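Local structure of prolyl-tRNA synthetase (Giardia lamblia ATCC 50803, 3IAL) at residues Met62-Cys65 / Glu66-Ala70; Lys348-Gly351 / Asp352-Tyr355. The protein probably joins L-proline to tRNA(Pro) at the expense of ATP, working through a prolyl-adenylate intermediate as a class II aminoacyl-tRNA synthetase. One frame throughout, in Å; residues are numbered along the deposited sequence.

Contact 1 (Met62-Cys65 / Glu66-Ala70); sequences MRLC and EEEYA
C65 and Y69, one helical turn apart in helix 52-71, bring a sulfur over an aromatic face. SG sits 3.8 Å from the centroid of the Y69 ring and 30° off its normal, displaced toward CE2, which it approaches to 3.4 Å. With SG anti to the backbone N (chi1 -169°), the thiol is carried toward the C-terminal end of the helix and the phenol.

Aliphatic packing occupies the neighbouring i/i+4 pair. L64 and E68 run side by side in the same direction, with CD1 of L64 3.9 Å from CG of E68. The glutamate bends at chi2, and its OE2 forms a salt bridge with K71.

Backbone hydrogen bonds bind the turn throughout. E66 N donates to M62 O at 2.9 Å, and Y69 N to C65 O at 2.8 Å, with the bonds of E67 and E68 between them.

The charged groups pair across the subunit interface. R63 and E66 lie at an angle to each other, and R63 NE is 5.4 Å from E66 OE1 of its own chain. Instead, E66 OE1 pairs with R63 NH2 of the second subunit, and R63 NH2 reciprocally with that subunit's E66 OE1, while E66 OE2 is hydrogen-bonded to T148 OG1. On this one helix Y69 thus faces the core strands, its ring meeting that of H146 with planes at about 60°, while C65 meets I197 of helix 180-201 and ionic chemistry is turned to the dimer partner, where the reciprocal bridges probably offset the close approach of the two R63 side chains.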
loop_
_atom_site.group_PDB
_atom_site.type_symbol
_atom_site.label_atom_id
_atom_site.label_comp_id
_atom_site.label_asym_id
_atom_site.label_seq_id
_atom_site.Cartn_x
_atom_site.Cartn_y
_atom_site.Cartn_z
ATOM N N MET B 62 -5.614 1.400 6.442
ATOM C CA MET B 62 -5.522 0.196 5.595
ATOM C C MET B 62 -4.308 -0.667 5.940
ATOM O O MET B 62 -4.396 -1.893 5.902
ATOM C CB MET B 62 -5.540 0.553 4.102
ATOM C CG MET B 62 -6.839 1.236 3.663
ATOM S SD MET B 62 -8.283 0.176 3.892
ATOM C CE MET B 62 -9.588 1.404 3.861
ATOM N N ARG B 63 -3.189 -0.043 6.295
ATOM C CA ARG B 63 -2.030 -0.796 6.784
ATOM C C ARG B 63 -2.388 -1.591 8.039
ATOM O O ARG B 63 -1.963 -2.733 8.183
ATOM C CB ARG B 63 -0.842 0.129 7.098
ATOM C CG ARG B 63 -0.070 0.629 5.885
ATOM C CD ARG B 63 1.444 0.495 6.105
ATOM N NE ARG B 63 2.232 1.087 5.018
ATOM C CZ ARG B 63 2.829 2.279 5.058
ATOM N NH1 ARG B 63 2.746 3.059 6.136
ATOM N NH2 ARG B 63 3.521 2.701 4.002
ATOM N N LEU B 64 -3.135 -0.974 8.957
ATOM C CA LEU B 64 -3.580 -1.676 10.164
ATOM C C LEU B 64 -4.467 -2.866 9.807
ATOM O O LEU B 64 -4.300 -3.955 10.350
ATOM C CB LEU B 64 -4.324 -0.747 11.128
ATOM C CG LEU B 64 -4.874 -1.438 12.386
ATOM C CD1 LEU B 64 -3.747 -2.022 13.276
ATOM C CD2 LEU B 64 -5.763 -0.492 13.185
ATOM N N CYS B 65 -5.411 -2.652 8.899
ATOM C CA CYS B 65 -6.258 -3.741 8.413
ATOM C C CYS B 65 -5.420 -4.883 7.844
ATOM O O CYS B 65 -5.633 -6.056 8.165
ATOM C CB CYS B 65 -7.235 -3.235 7.347
ATOM S SG CYS B 65 -8.488 -4.465 6.952
ATOM N N GLU B 66 -4.460 -4.530 7.003
ATOM C CA GLU B 66 -3.587 -5.506 6.375
ATOM C C GLU B 66 -2.843 -6.313 7.431
ATOM O O GLU B 66 -2.836 -7.551 7.395
ATOM C CB GLU B 66 -2.607 -4.807 5.427
ATOM C CG GLU B 66 -3.277 -4.251 4.166
ATOM C CD GLU B 66 -2.461 -3.168 3.459
ATOM O OE1 GLU B 66 -1.351 -2.848 3.918
ATOM O OE2 GLU B 66 -2.940 -2.632 2.438
ATOM N N GLU B 67 -2.242 -5.601 8.381
ATOM C CA GLU B 67 -1.506 -6.203 9.500
ATOM C C GLU B 67 -2.361 -7.159 10.339
ATOM O O GLU B 67 -1.899 -8.241 10.714
ATOM C CB GLU B 67 -0.963 -5.101 10.414
ATOM C CG GLU B 67 0.202 -4.312 9.848
ATOM C CD GLU B 67 0.530 -3.066 10.683
ATOM O OE1 GLU B 67 -0.099 -2.865 11.754
ATOM O OE2 GLU B 67 1.424 -2.290 10.264
ATOM N N GLU B 68 -3.593 -6.749 10.644
ATOM C CA GLU B 68 -4.514 -7.558 11.465
ATOM C C GLU B 68 -5.040 -8.776 10.694
ATOM O O GLU B 68 -5.208 -9.857 11.259
ATOM C CB GLU B 68 -5.693 -6.715 11.942
ATOM C CG GLU B 68 -5.329 -5.621 12.936
ATOM C CD GLU B 68 -4.667 -6.174 14.190
ATOM O OE1 GLU B 68 -5.269 -7.058 14.838
ATOM O OE2 GLU B 68 -3.538 -5.738 14.502
ATOM N N TYR B 69 -5.299 -8.593 9.402
ATOM C CA TYR B 69 -5.673 -9.702 8.537
ATOM C C TYR B 69 -4.542 -10.732 8.464
ATOM O O TYR B 69 -4.802 -11.921 8.569
ATOM C CB TYR B 69 -6.067 -9.212 7.136
ATOM C CG TYR B 69 -7.515 -8.722 6.983
ATOM C CD1 TYR B 69 -8.509 -9.034 7.916
ATOM C CD2 TYR B 69 -7.887 -7.972 5.879
ATOM C CE1 TYR B 69 -9.815 -8.585 7.752
ATOM C CE2 TYR B 69 -9.181 -7.522 5.715
ATOM C CZ TYR B 69 -10.142 -7.833 6.651
ATOM O OH TYR B 69 -11.433 -7.383 6.470
ATOM N N ALA B 70 -3.300 -10.274 8.330
ATOM C CA ALA B 70 -2.138 -11.178 8.325
ATOM C C ALA B 70 -2.086 -12.059 9.578
ATOM O O ALA B 70 -1.778 -13.241 9.483
ATOM C CB ALA B 70 -0.829 -10.398 8.176
#

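Contact 2 (Lys348-Gly351 / Asp352-Tyr355); sequences KSMG and DKLY
S349 and D352 meet where helix 350-359 begins, and the serine serves as its N-cap. OG lies between the backbone N and the carbonyl carbon (chi1 78°), a rotation that points the hydroxyl forward to the first turn to accept from D352 N at 3.2 Å, with an N-H...O angle of 163°. The aspartate keeps CG beside its own backbone N (chi1 -63°), placing the carboxylate near the serine hydroxyl, with S349 OG 3.4 Å from D352 CG.

K353 sends a long, extended chain back past the helix start. Its methylenes run alongside the preceding loop, CE reaching 4.1 Å from CB of K348, and the ammonium ends at a water. That water accepts from K353 NZ at 2.6 Å and donates to K348 O at 3.0 Å, bridging the side chain to the peptide just before the cap; D343 adds a long, weak ion pair to NZ. K348, by contrast, folds at chi2 and chi3, and its NZ remains 5.0 Å from D352 OD2.

M350 is also folded, bent at both chi2 and chi3, and this curl brings its methyl round to L354. M350 CE and L354 CD2 are 3.8 Å apart, the two side chains crossing at an angle. Their apolar patch faces two inner strands of the anticodon-binding domain, M350 resting on I305 and I307 of strand 302-307 and L354 on R365 of strand 364-369.

Backbone bonds from K353 N to S349 O, L354 N to M350 O and Y355 N to G351 O carry the helix onward. Capping, hydration and apolar packing therefore divide the work: the serine satisfies an amide of the first turn, the water couples a lysine to the entering loop, and the M350-L354 pair seats the helix on its sheet.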
loop_
_atom_site.group_PDB
_atom_site.type_symbol
_atom_site.label_atom_id
_atom_site.label_comp_id
_atom_site.label_asym_id
_atom_site.label_seq_id
_atom_site.Cartn_x
_atom_site.Cartn_y
_atom_site.Cartn_z
ATOM N N LYS B 348 6.082 33.472 12.988
ATOM C CA LYS B 348 4.664 33.209 13.252
ATOM C C LYS B 348 4.356 33.381 14.738
ATOM O O LYS B 348 5.099 32.900 15.588
ATOM C CB LYS B 348 4.282 31.779 12.838
ATOM C CG LYS B 348 4.598 31.390 11.383
ATOM C CD LYS B 348 3.377 31.441 10.455
ATOM C CE LYS B 348 3.066 32.853 9.979
ATOM N NZ LYS B 348 2.071 32.850 8.867
ATOM N N SER B 349 3.251 34.050 15.047
ATOM C CA SER B 349 2.801 34.168 16.431
ATOM C C SER B 349 2.301 32.819 16.957
ATOM O O SER B 349 1.924 31.942 16.179
ATOM C CB SER B 349 1.693 35.218 16.553
ATOM O OG SER B 349 0.449 34.704 16.119
ATOM N N MET B 350 2.291 32.659 18.276
ATOM C CA MET B 350 1.755 31.441 18.879
ATOM C C MET B 350 0.291 31.217 18.516
ATOM O O MET B 350 -0.106 30.086 18.247
ATOM C CB MET B 350 1.930 31.429 20.403
ATOM C CG MET B 350 3.312 30.966 20.852
ATOM S SD MET B 350 3.724 29.303 20.264
ATOM C CE MET B 350 2.592 28.299 21.209
ATOM N N GLY B 351 -0.497 32.289 18.498
ATOM C CA GLY B 351 -1.901 32.218 18.088
ATOM C C GLY B 351 -2.094 31.569 16.726
ATOM O O GLY B 351 -2.958 30.705 16.561
ATOM N N ASP B 352 -1.286 31.988 15.753
ATOM C CA ASP B 352 -1.353 31.443 14.398
ATOM C C ASP B 352 -0.844 29.999 14.344
ATOM O O ASP B 352 -1.414 29.170 13.631
ATOM C CB ASP B 352 -0.573 32.326 13.418
ATOM C CG ASP B 352 -1.154 33.735 13.304
ATOM O OD1 ASP B 352 -2.333 33.938 13.671
ATOM O OD2 ASP B 352 -0.426 34.644 12.849
ATOM N N LYS B 353 0.203 29.690 15.109
ATOM C CA LYS B 353 0.696 28.311 15.181
ATOM C C LYS B 353 -0.352 27.383 15.778
ATOM O O LYS B 353 -0.611 26.313 15.236
ATOM C CB LYS B 353 1.973 28.207 16.005
ATOM C CG LYS B 353 3.223 28.651 15.288
ATOM C CD LYS B 353 4.440 28.410 16.159
ATOM C CE LYS B 353 5.638 29.202 15.661
ATOM N NZ LYS B 353 6.804 29.095 16.588
ATOM N N LEU B 354 -0.943 27.806 16.895
ATOM C CA LEU B 354 -1.941 27.016 17.602
ATOM C C LEU B 354 -3.168 26.768 16.740
ATOM O O LEU B 354 -3.629 25.641 16.653
ATOM C CB LEU B 354 -2.354 27.689 18.916
ATOM C CG LEU B 354 -1.288 27.742 20.015
ATOM C CD1 LEU B 354 -1.911 28.114 21.365
ATOM C CD2 LEU B 354 -0.549 26.422 20.111
ATOM N N TYR B 355 -3.685 27.822 16.112
ATOM C CA TYR B 355 -4.773 27.693 15.151
ATOM C C TYR B 355 -4.517 26.552 14.173
ATOM O O TYR B 355 -5.383 25.697 13.970
ATOM C CB TYR B 355 -4.961 28.994 14.354
ATOM C CG TYR B 355 -5.819 28.813 13.119
ATOM C CD1 TYR B 355 -7.208 28.699 13.226
ATOM C CD2 TYR B 355 -5.248 28.726 11.850
ATOM C CE1 TYR B 355 -8.008 28.522 12.105
ATOM C CE2 TYR B 355 -6.043 28.549 10.707
ATOM C CZ TYR B 355 -7.422 28.447 10.847
ATOM O OH TYR B 355 -8.224 28.273 9.744
HETATM O O HOH W 1 6.571 31.411 17.701
#

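Contacts 1 and 2 illustrate one local device, the pairing of residues a turn apart, in two different domains. Their centres lie about 37 Å apart and their nearest atoms about 25 Å, so neither touches the other. Contact 1 is nearer the middle of the chain, its centre about 13 Å from the chain centre, and close to the catalytic pocket: the Y69 side chain is about 8 Å from the bound prolyl-adenylate. Contact 2, about 31 Å from that centre, belongs to the anticodon-binding domain and lies at its surface. One helix interior therefore lies near the ligand site and takes part in the dimer interface, whereas the other helix start is met by no second subunit.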